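Bifunctional GH43-CE protein (Bacteroides eggerthii, PDB 6MLY) probably hydrolyses xylan-derived glycosidic bonds with its family 43 glycosidase domain and carries a carbohydrate esterase domain in the same chain. Local coordinates at residues Thr75-Pro80 with Gln114-Thr119; Met82-Gly87 with Trp334-Asp339; Asn89-Gly94 with Met481-Gly486; Leu330-Asn335 with Asn368-Arg373; Leu354-Met359 with Asn493-Glu498. One frame throughout, in Å; residues are numbered along the deposited sequence.

In the fold
Together the five contacts illustrate how chemistry follows place in a multidomain enzyme. Interaction 1 is a surface contact inside the propeller, weak and apolar. Interactions 2 and 3 cross from the propeller to the concanavalin A-like sandwich and are largely buried; one is built on asparagine hydrogen bonds and a histidine face, the other on a ring stack. Interaction 4, wholly buried, pairs two strands of the sandwich and shares Trp334 and Asn335 with interaction 2. Interaction 5 is partly buried, at a loop of the same sandwich. Side chains also link the contacts: Asn335 meets Tyr91 of interaction 3, and Arg358 of interaction 5 reaches Leu84 and Asp85 of interaction 2.

Interaction 1 of 5, residues Thr75-Pro80 with Gln114-Thr119; sequences TLANIP and QTTGKT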
# COMPACT_ATOMS: atom_id res chain seq x y z
N THR A 75 22.40 -15.66 -11.91
CA THR A 75 21.24 -16.01 -12.73
C THR A 75 21.07 -17.53 -12.72
O THR A 75 22.04 -18.28 -12.62
CB THR A 75 21.35 -15.44 -14.15
OG1 THR A 75 22.64 -15.74 -14.68
CG2 THR A 75 21.16 -13.94 -14.21
N LEU A 76 19.81 -17.97 -12.81
CA LEU A 76 19.41 -19.36 -12.68
C LEU A 76 19.59 -20.07 -14.03
O LEU A 76 20.18 -21.15 -14.10
CB LEU A 76 17.96 -19.40 -12.20
CG LEU A 76 17.27 -20.76 -12.14
CD1 LEU A 76 18.13 -21.80 -11.42
CD2 LEU A 76 15.91 -20.62 -11.47
N ALA A 77 19.07 -19.46 -15.10
CA ALA A 77 19.15 -20.02 -16.44
C ALA A 77 18.89 -18.94 -17.50
O ALA A 77 18.20 -17.94 -17.24
CB ALA A 77 18.17 -21.17 -16.58
N ASN A 78 19.45 -19.16 -18.69
CA ASN A 78 19.34 -18.26 -19.82
C ASN A 78 18.22 -18.75 -20.74
O ASN A 78 18.49 -19.17 -21.87
CB ASN A 78 20.68 -18.14 -20.55
CG ASN A 78 20.72 -17.05 -21.60
OD1 ASN A 78 20.00 -16.05 -21.50
ND2 ASN A 78 21.56 -17.21 -22.61
N ILE A 79 16.97 -18.72 -20.25
CA ILE A 79 15.79 -19.16 -21.01
C ILE A 79 14.72 -18.08 -20.94
O ILE A 79 14.61 -17.37 -19.94
CB ILE A 79 15.27 -20.53 -20.52
CG1 ILE A 79 14.90 -20.54 -19.04
CG2 ILE A 79 16.28 -21.63 -20.85
CD1 ILE A 79 14.05 -21.72 -18.62
N PRO A 80 13.89 -17.91 -22.00
CA PRO A 80 12.92 -16.82 -22.07
C PRO A 80 12.11 -16.59 -20.78
O PRO A 80 11.94 -15.44 -20.38
CB PRO A 80 11.98 -17.26 -23.21
CG PRO A 80 12.87 -18.08 -24.12
CD PRO A 80 13.85 -18.78 -23.20
N GLN A 114 11.26 -25.41 -10.56
CA GLN A 114 10.31 -25.84 -11.60
C GLN A 114 10.51 -25.01 -12.88
O GLN A 114 10.12 -25.45 -13.96
CB GLN A 114 8.87 -25.70 -11.09
CG GLN A 114 8.59 -26.57 -9.88
CD GLN A 114 7.21 -26.33 -9.31
OE1 GLN A 114 6.22 -26.85 -9.80
NE2 GLN A 114 7.16 -25.54 -8.25
N THR A 115 11.14 -23.84 -12.75
CA THR A 115 11.52 -22.99 -13.88
C THR A 115 12.38 -23.77 -14.89
O THR A 115 12.35 -23.43 -16.07
CB THR A 115 12.22 -21.72 -13.40
OG1 THR A 115 11.30 -21.00 -12.58
CG2 THR A 115 12.70 -20.83 -14.53
N THR A 116 13.18 -24.74 -14.42
CA THR A 116 13.97 -25.64 -15.31
C THR A 116 13.85 -27.11 -14.89
O THR A 116 14.55 -27.96 -15.45
CB THR A 116 15.46 -25.26 -15.31
OG1 THR A 116 15.96 -25.45 -13.98
CG2 THR A 116 15.72 -23.83 -15.74
N GLY A 117 12.97 -27.41 -13.93
CA GLY A 117 12.76 -28.76 -13.40
C GLY A 117 14.07 -29.43 -13.02
O GLY A 117 14.25 -30.62 -13.31
N LYS A 118 14.97 -28.67 -12.39
CA LYS A 118 16.31 -29.12 -12.02
C LYS A 118 16.57 -28.86 -10.52
O LYS A 118 15.98 -27.95 -9.93
CB LYS A 118 17.38 -28.39 -12.84
CG LYS A 118 17.68 -28.98 -14.21
CD LYS A 118 19.06 -28.61 -14.72
CE LYS A 118 19.39 -29.24 -16.06
NZ LYS A 118 20.79 -29.72 -16.09
N THR A 119 17.47 -29.68 -9.95
CA THR A 119 18.01 -29.53 -8.59
C THR A 119 19.48 -29.11 -8.68
O THR A 119 20.25 -29.71 -9.44
CB THR A 119 17.83 -30.82 -7.79
OG1 THR A 119 16.43 -31.12 -7.73
CG2 THR A 119 18.37 -30.74 -6.38
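Ile79 and Thr115 meet without any aromatic ring or side-chain amide taking part: Ile79 CD1 approaches the carbonyl oxygen, Thr115 O, at 3.5 Å, obliquely to the peptide plane. The rest is carbon against carbon. Ile79 CG1 lies between the backbone N and the carbonyl carbon (chi1 58°), and CD1 continues to within 3.9 Å of Thr116 CG2, the two side chains crossing obliquely. That same CG2 is 3.7 Å from Ala77 CB, while Leu76 CD2 makes a looser approach to Thr115 CB at 4.3 Å. The hydroxyls are engaged elsewhere: Thr116 OG1 with Tyr120 OH, Thr115 OG1 with Thr90 OG1 and Gly94 N. In the five-bladed propeller of family 43, the contact joins the loop after strand 66-71 to the turn between strands 106-113 and 118-124, where Gly117 and Lys118 form a G1 beta bulge opposite Ala113. Mostly aliphatic carbon facing aliphatic carbon at the surface implies weak, undirected cohesion, while the threonine hydroxyls place their directional bonds outside the contact.

Interaction 2 of 5, residues Met82-Gly87 with Trp334-Asp339; sequences MNLDDG and WNHNPD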
# COMPACT_ATOMS: atom_id res chain seq x y z
N MET A 82 12.93 -17.09 -17.71
CA MET A 82 13.80 -16.49 -16.69
C MET A 82 14.32 -15.12 -17.15
O MET A 82 14.65 -14.28 -16.31
CB MET A 82 14.99 -17.42 -16.38
CG MET A 82 15.81 -17.02 -15.16
SD MET A 82 15.10 -17.54 -13.57
CE MET A 82 14.11 -16.10 -13.17
N ASN A 83 14.38 -14.90 -18.47
CA ASN A 83 14.93 -13.66 -19.08
C ASN A 83 13.83 -12.63 -19.41
O ASN A 83 14.15 -11.59 -19.98
CB ASN A 83 15.69 -13.95 -20.37
CG ASN A 83 17.06 -14.56 -20.15
OD1 ASN A 83 17.66 -14.41 -19.09
ND2 ASN A 83 17.58 -15.24 -21.16
N LEU A 84 12.57 -12.91 -19.06
CA LEU A 84 11.41 -12.07 -19.43
C LEU A 84 11.43 -11.76 -20.94
O LEU A 84 11.31 -10.60 -21.34
CB LEU A 84 11.41 -10.76 -18.62
CG LEU A 84 11.11 -10.88 -17.13
CD1 LEU A 84 11.30 -9.54 -16.44
CD2 LEU A 84 9.71 -11.41 -16.88
N ASP A 85 11.58 -12.81 -21.76
CA ASP A 85 11.57 -12.68 -23.22
C ASP A 85 10.27 -13.28 -23.76
O ASP A 85 9.68 -14.17 -23.13
CB ASP A 85 12.80 -13.34 -23.85
CG ASP A 85 14.11 -12.61 -23.65
OD1 ASP A 85 14.11 -11.57 -22.96
OD2 ASP A 85 15.14 -13.08 -24.19
N ASP A 86 9.82 -12.76 -24.91
CA ASP A 86 8.70 -13.29 -25.70
C ASP A 86 7.42 -13.31 -24.86
O ASP A 86 6.61 -14.23 -24.99
CB ASP A 86 9.01 -14.71 -26.22
CG ASP A 86 10.41 -14.89 -26.79
OD1 ASP A 86 10.84 -14.02 -27.57
OD2 ASP A 86 11.06 -15.90 -26.45
N GLY A 87 7.24 -12.30 -24.00
CA GLY A 87 6.12 -12.27 -23.06
C GLY A 87 5.98 -13.60 -22.33
O GLY A 87 4.99 -14.32 -22.49
N TRP A 334 17.37 -7.92 -8.51
CA TRP A 334 16.58 -7.59 -9.69
C TRP A 334 15.34 -8.49 -9.77
O TRP A 334 15.29 -9.55 -9.17
CB TRP A 334 17.41 -7.72 -10.98
CG TRP A 334 18.68 -6.94 -10.99
CD1 TRP A 334 19.91 -7.37 -10.60
CD2 TRP A 334 18.86 -5.59 -11.46
NE1 TRP A 334 20.85 -6.39 -10.78
CE2 TRP A 334 20.23 -5.28 -11.30
CE3 TRP A 334 18.01 -4.62 -11.99
CZ2 TRP A 334 20.76 -4.05 -11.66
CZ3 TRP A 334 18.54 -3.40 -12.34
CH2 TRP A 334 19.89 -3.12 -12.17
N ASN A 335 14.35 -8.05 -10.55
CA ASN A 335 13.20 -8.86 -10.95
C ASN A 335 13.58 -9.61 -12.23
O ASN A 335 13.75 -8.98 -13.28
CB ASN A 335 11.96 -8.00 -11.17
CG ASN A 335 10.78 -8.76 -11.74
OD1 ASN A 335 10.57 -9.93 -11.42
ND2 ASN A 335 9.99 -8.09 -12.57
N HIS A 336 13.72 -10.94 -12.12
CA HIS A 336 14.17 -11.80 -13.21
C HIS A 336 15.60 -11.40 -13.61
O HIS A 336 16.21 -10.56 -12.95
CB HIS A 336 13.19 -11.74 -14.39
CG HIS A 336 11.98 -12.61 -14.24
ND1 HIS A 336 11.00 -12.36 -13.30
CD2 HIS A 336 11.57 -13.69 -14.93
CE1 HIS A 336 10.06 -13.27 -13.40
NE2 HIS A 336 10.38 -14.10 -14.40
N ASN A 337 16.12 -12.04 -14.66
CA ASN A 337 17.50 -11.83 -15.11
C ASN A 337 17.68 -10.40 -15.61
O ASN A 337 17.00 -9.98 -16.54
CB ASN A 337 17.91 -12.82 -16.20
CG ASN A 337 18.09 -14.22 -15.67
OD1 ASN A 337 17.97 -14.44 -14.47
ND2 ASN A 337 18.39 -15.16 -16.55
N PRO A 338 18.62 -9.62 -15.01
CA PRO A 338 18.87 -8.26 -15.47
C PRO A 338 19.55 -8.26 -16.85
O PRO A 338 20.24 -9.22 -17.19
CB PRO A 338 19.82 -7.69 -14.40
CG PRO A 338 20.53 -8.91 -13.85
CD PRO A 338 19.50 -10.02 -13.91
N ASP A 339 19.33 -7.19 -17.62
CA ASP A 339 20.15 -6.87 -18.77
C ASP A 339 21.27 -5.93 -18.29
O ASP A 339 21.05 -4.74 -18.12
CB ASP A 339 19.30 -6.28 -19.90
CG ASP A 339 20.05 -6.02 -21.20
OD1 ASP A 339 21.29 -6.19 -21.21
OD2 ASP A 339 19.39 -5.66 -22.20
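Asn337 grips Met82 and Asn83 across the junction between the family 43 propeller and the concanavalin A-like sandwich. Its backbone N donates to Met82 O at 3.1 Å, almost straight (169°), and its ND2 donates to Asn83 OD1 at 2.7 Å, the two amide planes being turned 59° apart. Met82 CG is anti to its backbone N (chi1 -169°) and lies 3.4 Å from Asn337 OD1. Beside this polar pair Leu84, which leaves the short helix with positive phi, lays CD2 over the centre of the His336 ring, 3.6 Å from the centroid, in a CH-pi contact. Met82 O sits at the edge of that ring.

In the second shell, Ala77 O takes another bond from Asn337 ND2, and Asn78 OD1 receives Asn83 ND2. The imidazole is held at both nitrogens, since Thr90 N meets NE2; such a pattern is consistent with a neutral ring. At its other nitrogen, His336 ND1 donates to Asn335 OD1 at 3.1 Å, with OD1 in the ring plane but ND1 well above the carbonyl plane of the asparagine.

Interaction 3 of 5, residues Asn89-Gly94 with Met481-Gly486; sequences NTYGRG and MPHFMG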
# COMPACT_ATOMS: atom_id res chain seq x y z
N ASN A 89 7.30 -15.36 -18.26
CA ASN A 89 7.79 -15.07 -16.92
C ASN A 89 7.94 -16.39 -16.16
O ASN A 89 7.66 -17.45 -16.70
CB ASN A 89 6.86 -14.10 -16.19
CG ASN A 89 5.41 -14.52 -16.26
OD1 ASN A 89 4.72 -14.22 -17.23
ND2 ASN A 89 4.94 -15.22 -15.23
N THR A 90 8.39 -16.28 -14.91
CA THR A 90 8.39 -17.39 -13.97
C THR A 90 8.14 -16.83 -12.57
O THR A 90 8.68 -17.33 -11.58
CB THR A 90 9.67 -18.24 -14.13
OG1 THR A 90 9.45 -19.51 -13.52
CG2 THR A 90 10.91 -17.60 -13.54
N TYR A 91 7.29 -15.81 -12.49
CA TYR A 91 6.85 -15.26 -11.21
C TYR A 91 6.28 -16.40 -10.36
O TYR A 91 5.57 -17.27 -10.88
CB TYR A 91 5.80 -14.16 -11.41
CG TYR A 91 6.30 -12.84 -11.93
CD1 TYR A 91 6.98 -11.95 -11.10
CD2 TYR A 91 6.06 -12.45 -13.24
CE1 TYR A 91 7.42 -10.72 -11.57
CE2 TYR A 91 6.49 -11.22 -13.72
CZ TYR A 91 7.17 -10.35 -12.88
OH TYR A 91 7.60 -9.14 -13.35
N GLY A 92 6.61 -16.39 -9.07
CA GLY A 92 6.12 -17.39 -8.12
C GLY A 92 6.97 -18.65 -8.10
O GLY A 92 6.97 -19.37 -7.10
N ARG A 93 7.69 -18.92 -9.20
CA ARG A 93 8.44 -20.17 -9.37
C ARG A 93 9.92 -19.90 -9.04
O ARG A 93 10.23 -19.48 -7.93
CB ARG A 93 8.16 -20.72 -10.77
CG ARG A 93 6.74 -21.23 -10.96
CD ARG A 93 6.40 -21.38 -12.43
NE ARG A 93 5.34 -22.34 -12.69
CZ ARG A 93 4.48 -22.28 -13.70
NH1 ARG A 93 4.41 -21.18 -14.44
NH2 ARG A 93 3.68 -23.30 -13.96
N GLY A 94 10.84 -20.14 -9.98
CA GLY A 94 12.27 -19.94 -9.74
C GLY A 94 12.79 -20.82 -8.62
O GLY A 94 12.22 -21.88 -8.32
N MET A 481 -0.88 -15.00 -5.58
CA MET A 481 0.01 -16.07 -6.06
C MET A 481 -0.35 -16.40 -7.51
O MET A 481 -1.38 -17.04 -7.75
CB MET A 481 -0.12 -17.34 -5.21
N PRO A 482 0.47 -15.97 -8.48
CA PRO A 482 1.73 -15.26 -8.30
C PRO A 482 1.52 -13.85 -7.76
O PRO A 482 0.38 -13.39 -7.70
CB PRO A 482 2.37 -15.21 -9.70
CG PRO A 482 1.27 -15.63 -10.65
CD PRO A 482 0.39 -16.54 -9.83
N HIS A 483 2.60 -13.14 -7.37
CA HIS A 483 3.98 -13.55 -7.56
C HIS A 483 4.49 -14.43 -6.40
O HIS A 483 5.67 -14.81 -6.40
CB HIS A 483 4.88 -12.31 -7.71
CG HIS A 483 4.52 -11.39 -8.84
ND1 HIS A 483 3.87 -11.83 -9.98
CD2 HIS A 483 4.73 -10.07 -9.02
CE1 HIS A 483 3.69 -10.81 -10.80
NE2 HIS A 483 4.21 -9.72 -10.24
N PHE A 484 3.64 -14.74 -5.42
CA PHE A 484 3.97 -15.66 -4.30
C PHE A 484 5.13 -15.09 -3.46
O PHE A 484 5.89 -15.83 -2.83
CB PHE A 484 4.34 -17.05 -4.84
CG PHE A 484 4.07 -18.22 -3.91
CD1 PHE A 484 4.07 -19.51 -4.42
CD2 PHE A 484 3.83 -18.05 -2.56
CE1 PHE A 484 3.84 -20.60 -3.59
CE2 PHE A 484 3.59 -19.14 -1.73
CZ PHE A 484 3.60 -20.41 -2.25
N MET A 485 5.23 -13.76 -3.45
CA MET A 485 6.33 -13.04 -2.84
C MET A 485 5.76 -11.80 -2.13
O MET A 485 4.64 -11.38 -2.42
CB MET A 485 7.34 -12.61 -3.91
CG MET A 485 8.63 -12.05 -3.35
SD MET A 485 9.70 -11.43 -4.66
CE MET A 485 10.09 -12.95 -5.51
N GLY A 486 6.53 -11.27 -1.18
CA GLY A 486 6.22 -10.02 -0.52
C GLY A 486 6.27 -8.86 -1.49
O GLY A 486 6.89 -8.95 -2.56
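Tyr91 and His483 form a face-to-face aromatic stack between two loops, one from the family 43 propeller and one from the concanavalin A-like sandwich, the latter leading into strand 488-491. The side chains lie side by side and point the same way, ring centroids 3.7 Å apart and planes inclined by 15°. Tyr91 CD1 lies over the centre of the imidazole, whereas His483 CE1 sits over the phenol displaced toward its rim. Beyond the stack, Tyr91 OH bonds to Thr364 O and Asn335 ND2, which fixes the far end of the ring, and His50 and His336 meet it edge-to-face.

The propeller loop turns here through a type II beta turn from Thr90 to Arg93, closed by Arg93 N to Thr90 O at 3.0 Å, with Gly92 at the position where positive phi suits glycine. On the partner loop, a cis peptide precedes Pro482, whose CB packs 4.0 Å from Tyr91 CB. Phe484 places its CB 3.7 Å from Gly92 CA; its side chain lies about 9 Å from that of Asp143, predicted to modulate the catalytic acid, so the sandwich loop comes near the probable active site. Gly92 CA also makes a CA-H...O contact of 3.1 Å with His483 O.

Interaction 4 of 5, residues Leu330-Asn335 with Asn368-Arg373; sequences LVWQWN and NILTQR
Leu370 wedges between Trp332 and Trp334, and this is the tightly packed half of the contact. Its CG is anti to the backbone N (chi1 -172°), and from there the two methyls diverge: CD1 stands over the centre of the six-membered ring of Trp334, 3.5 Å from the centroid, and CD2 lies over one face of Trp332, displaced toward the rim, 3.7 Å from the six-membered centroid. The opposite face of Trp332 carries Gln372, with CG 3.9 Å from the same six-membered centroid and the amide plane turned nearly perpendicular to the indole. Gln372 NE2 is bonded to Ala315 O, and Trp332 NE1 to Asp317 OD2, so polar atoms within this apolar layer have partners.

Between the strands, Gln333 and Thr371 form an antiparallel hydrogen-bonded pair, Gln333 N reaching Thr371 O at 3.1 Å; the return bond from Thr371 N is weak. Two residues on, Asn335 N donates to Ile369 O at 2.9 Å.

The looser part, still buried, is at Gln333 and Arg373: Gln333 NE2 and Arg373 NH2 are both donors and form no bond, their planes 74° apart, while Arg373 NE is held by Asp29 O.

In the sandwich sheet, strand 333-335 lies between 370-373 and the short propeller strand 51-52, with Trp334 bonded to Ser52 through the backbone, and strand 488-491 flanks 370-373 on its other side.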
# COMPACT_ATOMS: atom_id res chain seq x y z
N LEU A 330 24.07 -6.24 -1.17
CA LEU A 330 23.38 -7.52 -1.23
C LEU A 330 21.86 -7.32 -1.08
O LEU A 330 21.07 -8.11 -1.60
CB LEU A 330 23.94 -8.45 -0.15
CG LEU A 330 25.41 -8.84 -0.33
CD1 LEU A 330 26.03 -9.24 0.99
CD2 LEU A 330 25.56 -9.95 -1.37
N VAL A 331 21.48 -6.24 -0.37
CA VAL A 331 20.06 -5.90 -0.13
C VAL A 331 19.30 -5.81 -1.46
O VAL A 331 18.07 -5.99 -1.47
CB VAL A 331 19.91 -4.60 0.68
CG1 VAL A 331 20.52 -4.71 2.08
CG2 VAL A 331 20.49 -3.40 -0.06
N TRP A 332 20.03 -5.53 -2.55
CA TRP A 332 19.46 -5.40 -3.90
C TRP A 332 19.33 -6.77 -4.57
O TRP A 332 20.25 -7.59 -4.51
CB TRP A 332 20.32 -4.47 -4.76
CG TRP A 332 20.27 -3.02 -4.37
CD1 TRP A 332 21.30 -2.28 -3.87
CD2 TRP A 332 19.15 -2.13 -4.48
NE1 TRP A 332 20.90 -0.99 -3.65
CE2 TRP A 332 19.59 -0.86 -4.02
CE3 TRP A 332 17.83 -2.27 -4.91
CZ2 TRP A 332 18.74 0.24 -3.98
CZ3 TRP A 332 16.99 -1.17 -4.88
CH2 TRP A 332 17.45 0.07 -4.42
N GLN A 333 18.17 -6.98 -5.21
CA GLN A 333 17.91 -8.09 -6.13
C GLN A 333 17.02 -7.58 -7.27
O GLN A 333 16.03 -6.89 -7.01
CB GLN A 333 17.24 -9.28 -5.42
CG GLN A 333 17.75 -9.60 -4.02
CD GLN A 333 17.10 -10.83 -3.42
OE1 GLN A 333 16.48 -11.62 -4.12
NE2 GLN A 333 17.24 -11.01 -2.12
N TRP A 334 17.37 -7.92 -8.51
CA TRP A 334 16.58 -7.59 -9.69
C TRP A 334 15.34 -8.49 -9.77
O TRP A 334 15.29 -9.55 -9.17
CB TRP A 334 17.41 -7.72 -10.98
CG TRP A 334 18.68 -6.94 -10.99
CD1 TRP A 334 19.91 -7.37 -10.60
CD2 TRP A 334 18.86 -5.59 -11.46
NE1 TRP A 334 20.85 -6.39 -10.78
CE2 TRP A 334 20.23 -5.28 -11.30
CE3 TRP A 334 18.01 -4.62 -11.99
CZ2 TRP A 334 20.76 -4.05 -11.66
CZ3 TRP A 334 18.54 -3.40 -12.34
CH2 TRP A 334 19.89 -3.12 -12.17
N ASN A 335 14.35 -8.05 -10.55
CA ASN A 335 13.20 -8.86 -10.95
C ASN A 335 13.58 -9.61 -12.23
O ASN A 335 13.75 -8.98 -13.28
CB ASN A 335 11.96 -8.00 -11.17
CG ASN A 335 10.78 -8.76 -11.74
OD1 ASN A 335 10.57 -9.93 -11.42
ND2 ASN A 335 9.99 -8.09 -12.57
N ASN A 368 15.13 -4.95 -15.71
CA ASN A 368 15.96 -4.05 -14.91
C ASN A 368 15.09 -3.28 -13.91
O ASN A 368 15.35 -2.11 -13.63
CB ASN A 368 16.83 -3.15 -15.79
CG ASN A 368 17.79 -3.94 -16.65
OD1 ASN A 368 17.40 -4.92 -17.28
ND2 ASN A 368 19.05 -3.54 -16.68
N ILE A 369 14.08 -3.95 -13.36
CA ILE A 369 13.38 -3.48 -12.17
C ILE A 369 14.20 -3.91 -10.95
O ILE A 369 14.37 -5.11 -10.71
CB ILE A 369 11.92 -4.00 -12.14
CG1 ILE A 369 11.13 -3.57 -13.38
CG2 ILE A 369 11.22 -3.56 -10.86
CD1 ILE A 369 9.70 -4.05 -13.40
N LEU A 370 14.70 -2.92 -10.20
CA LEU A 370 15.62 -3.10 -9.07
C LEU A 370 14.83 -3.03 -7.75
O LEU A 370 13.98 -2.16 -7.61
CB LEU A 370 16.66 -1.97 -9.14
CG LEU A 370 17.83 -2.08 -8.16
CD1 LEU A 370 18.73 -3.25 -8.51
CD2 LEU A 370 18.63 -0.78 -8.13
N THR A 371 15.11 -3.94 -6.81
CA THR A 371 14.21 -4.12 -5.66
C THR A 371 14.95 -4.41 -4.34
O THR A 371 16.02 -5.00 -4.33
CB THR A 371 13.24 -5.28 -5.90
OG1 THR A 371 13.96 -6.49 -5.67
CG2 THR A 371 12.64 -5.28 -7.29
N GLN A 372 14.32 -3.97 -3.24
CA GLN A 372 14.57 -4.44 -1.88
C GLN A 372 13.23 -4.89 -1.29
O GLN A 372 12.18 -4.66 -1.88
CB GLN A 372 15.19 -3.34 -1.02
CG GLN A 372 16.51 -2.81 -1.54
CD GLN A 372 17.29 -2.03 -0.51
OE1 GLN A 372 17.08 -2.18 0.70
NE2 GLN A 372 18.22 -1.22 -0.97
N ARG A 373 13.28 -5.54 -0.12
CA ARG A 373 12.07 -6.03 0.56
C ARG A 373 11.34 -4.83 1.18
O ARG A 373 11.93 -3.77 1.39
CB ARG A 373 12.44 -7.08 1.62
CG ARG A 373 13.02 -8.37 1.06
CD ARG A 373 13.50 -9.32 2.14
NE ARG A 373 14.01 -10.59 1.62
CZ ARG A 373 15.26 -10.80 1.20
NH1 ARG A 373 16.20 -9.90 1.43
NH2 ARG A 373 15.56 -11.91 0.54

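Interaction 5 of 5, residues Leu354-Met359 with Asn493-Glu498; sequences LTTGRM and NYATKE
Asn493 and Leu354 supply the hydrogen bond of this contact, at a margin of the concanavalin A-like beta-sandwich where the end of strand 352-355 meets the loop between strands 488-491 and 502-511. Asn493 ND2 donates to Leu354 O at 2.9 Å with a bent N-H...O angle of 140°; the acceptor lies near the amide plane, but the donor stands 47° out of the carbonyl plane. The asparagine CG is anti to its backbone N (chi1 177°), directed toward the strand.

Apolar contacts follow along the loop. Thr356 turns CG2 to Ala495 CB, and its hydroxyl bonds weakly to Gly501 O, so methyl and hydroxyl serve different neighbours. Leu354 CB lies 4.2 Å from Asn493 CB.

Backbone carbonyls make the third group. Met359 CA forms a CA-H...O contact with Ala495 O at 3.3 Å, while Ala495 is also bonded through its backbone to Glu360.

Charge is directed elsewhere: Arg358 has its CB turned away from the loop. Its NH2 bonds to Leu84 O and forms a salt bridge with Asp85, both of the propeller, and so links the domains; NH1 pairs with Glu360 within the sandwich. The exposed Met359 sets its terminal CE between two carbonyl oxygens, 3.1 Å from Thr496 O and 3.5 Å from Lys497 O.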
# COMPACT_ATOMS: atom_id res chain seq x y z
N LEU A 354 19.47 3.64 -15.09
CA LEU A 354 18.74 2.60 -15.82
C LEU A 354 18.40 3.14 -17.21
O LEU A 354 17.80 4.20 -17.33
CB LEU A 354 17.46 2.24 -15.04
CG LEU A 354 17.65 1.94 -13.55
CD1 LEU A 354 16.32 1.67 -12.88
CD2 LEU A 354 18.60 0.77 -13.35
N THR A 355 18.82 2.41 -18.25
CA THR A 355 18.55 2.74 -19.65
C THR A 355 17.61 1.68 -20.24
O THR A 355 17.61 0.52 -19.81
CB THR A 355 19.85 2.87 -20.45
OG1 THR A 355 20.65 3.88 -19.84
CG2 THR A 355 19.65 3.22 -21.91
N THR A 356 16.82 2.08 -21.23
CA THR A 356 15.82 1.24 -21.89
C THR A 356 16.50 0.37 -22.96
O THR A 356 17.53 0.75 -23.52
CB THR A 356 14.72 2.13 -22.49
OG1 THR A 356 13.98 2.72 -21.42
CG2 THR A 356 13.79 1.37 -23.41
N GLY A 357 15.89 -0.79 -23.24
CA GLY A 357 16.34 -1.69 -24.32
C GLY A 357 15.22 -2.17 -25.23
O GLY A 357 15.48 -2.61 -26.35
N ARG A 358 13.96 -2.10 -24.76
CA ARG A 358 12.84 -2.81 -25.38
C ARG A 358 11.53 -2.07 -25.05
O ARG A 358 11.38 -1.51 -23.96
CB ARG A 358 12.83 -4.26 -24.86
CG ARG A 358 11.74 -5.15 -25.44
CD ARG A 358 11.20 -6.14 -24.42
NE ARG A 358 12.10 -7.27 -24.19
CZ ARG A 358 12.02 -8.11 -23.15
NH1 ARG A 358 11.22 -7.84 -22.13
NH2 ARG A 358 12.74 -9.21 -23.14
N MET A 359 10.59 -2.08 -26.01
CA MET A 359 9.23 -1.53 -25.82
C MET A 359 8.35 -2.59 -25.15
O MET A 359 8.32 -3.74 -25.59
CB MET A 359 8.60 -1.14 -27.17
CG MET A 359 9.42 -0.14 -27.96
SD MET A 359 8.92 -0.05 -29.70
CE MET A 359 7.21 0.44 -29.56
N ASN A 493 12.17 1.90 -15.06
CA ASN A 493 12.30 2.81 -16.18
C ASN A 493 12.21 2.00 -17.48
O ASN A 493 13.18 1.36 -17.87
CB ASN A 493 13.63 3.58 -16.19
CG ASN A 493 13.79 4.47 -17.41
OD1 ASN A 493 12.80 4.82 -18.06
ND2 ASN A 493 15.02 4.83 -17.73
N TYR A 494 11.07 2.08 -18.17
CA TYR A 494 10.86 1.29 -19.38
C TYR A 494 10.11 2.10 -20.43
O TYR A 494 9.43 3.06 -20.10
CB TYR A 494 10.07 0.02 -19.06
CG TYR A 494 8.68 0.26 -18.53
CD1 TYR A 494 7.57 0.04 -19.33
CD2 TYR A 494 8.47 0.66 -17.22
CE1 TYR A 494 6.29 0.23 -18.85
CE2 TYR A 494 7.19 0.85 -16.72
CZ TYR A 494 6.10 0.63 -17.54
OH TYR A 494 4.83 0.81 -17.05
N ALA A 495 10.22 1.65 -21.68
CA ALA A 495 9.68 2.34 -22.85
C ALA A 495 8.43 1.61 -23.37
O ALA A 495 8.33 0.39 -23.28
CB ALA A 495 10.73 2.42 -23.92
N THR A 496 7.49 2.40 -23.92
CA THR A 496 6.32 1.91 -24.64
C THR A 496 6.47 2.18 -26.15
O THR A 496 5.91 1.44 -26.95
CB THR A 496 5.02 2.53 -24.11
OG1 THR A 496 5.10 3.95 -24.27
CG2 THR A 496 4.77 2.21 -22.65
N LYS A 497 7.20 3.24 -26.52
CA LYS A 497 7.26 3.72 -27.91
C LYS A 497 8.71 3.77 -28.44
O LYS A 497 8.93 3.46 -29.61
CB LYS A 497 6.58 5.08 -28.03
CG LYS A 497 5.07 5.02 -28.23
CD LYS A 497 4.41 6.37 -28.43
CE LYS A 497 4.02 7.04 -27.14
NZ LYS A 497 3.24 8.28 -27.37
N GLU A 498 9.67 4.17 -27.60
CA GLU A 498 11.00 4.60 -28.07
C GLU A 498 12.09 4.16 -27.08
O GLU A 498 12.06 4.53 -25.91
CB GLU A 498 10.97 6.12 -28.24
CG GLU A 498 11.99 6.66 -29.22
CD GLU A 498 11.76 8.10 -29.66
OE1 GLU A 498 10.74 8.71 -29.26
OE2 GLU A 498 12.62 8.62 -30.40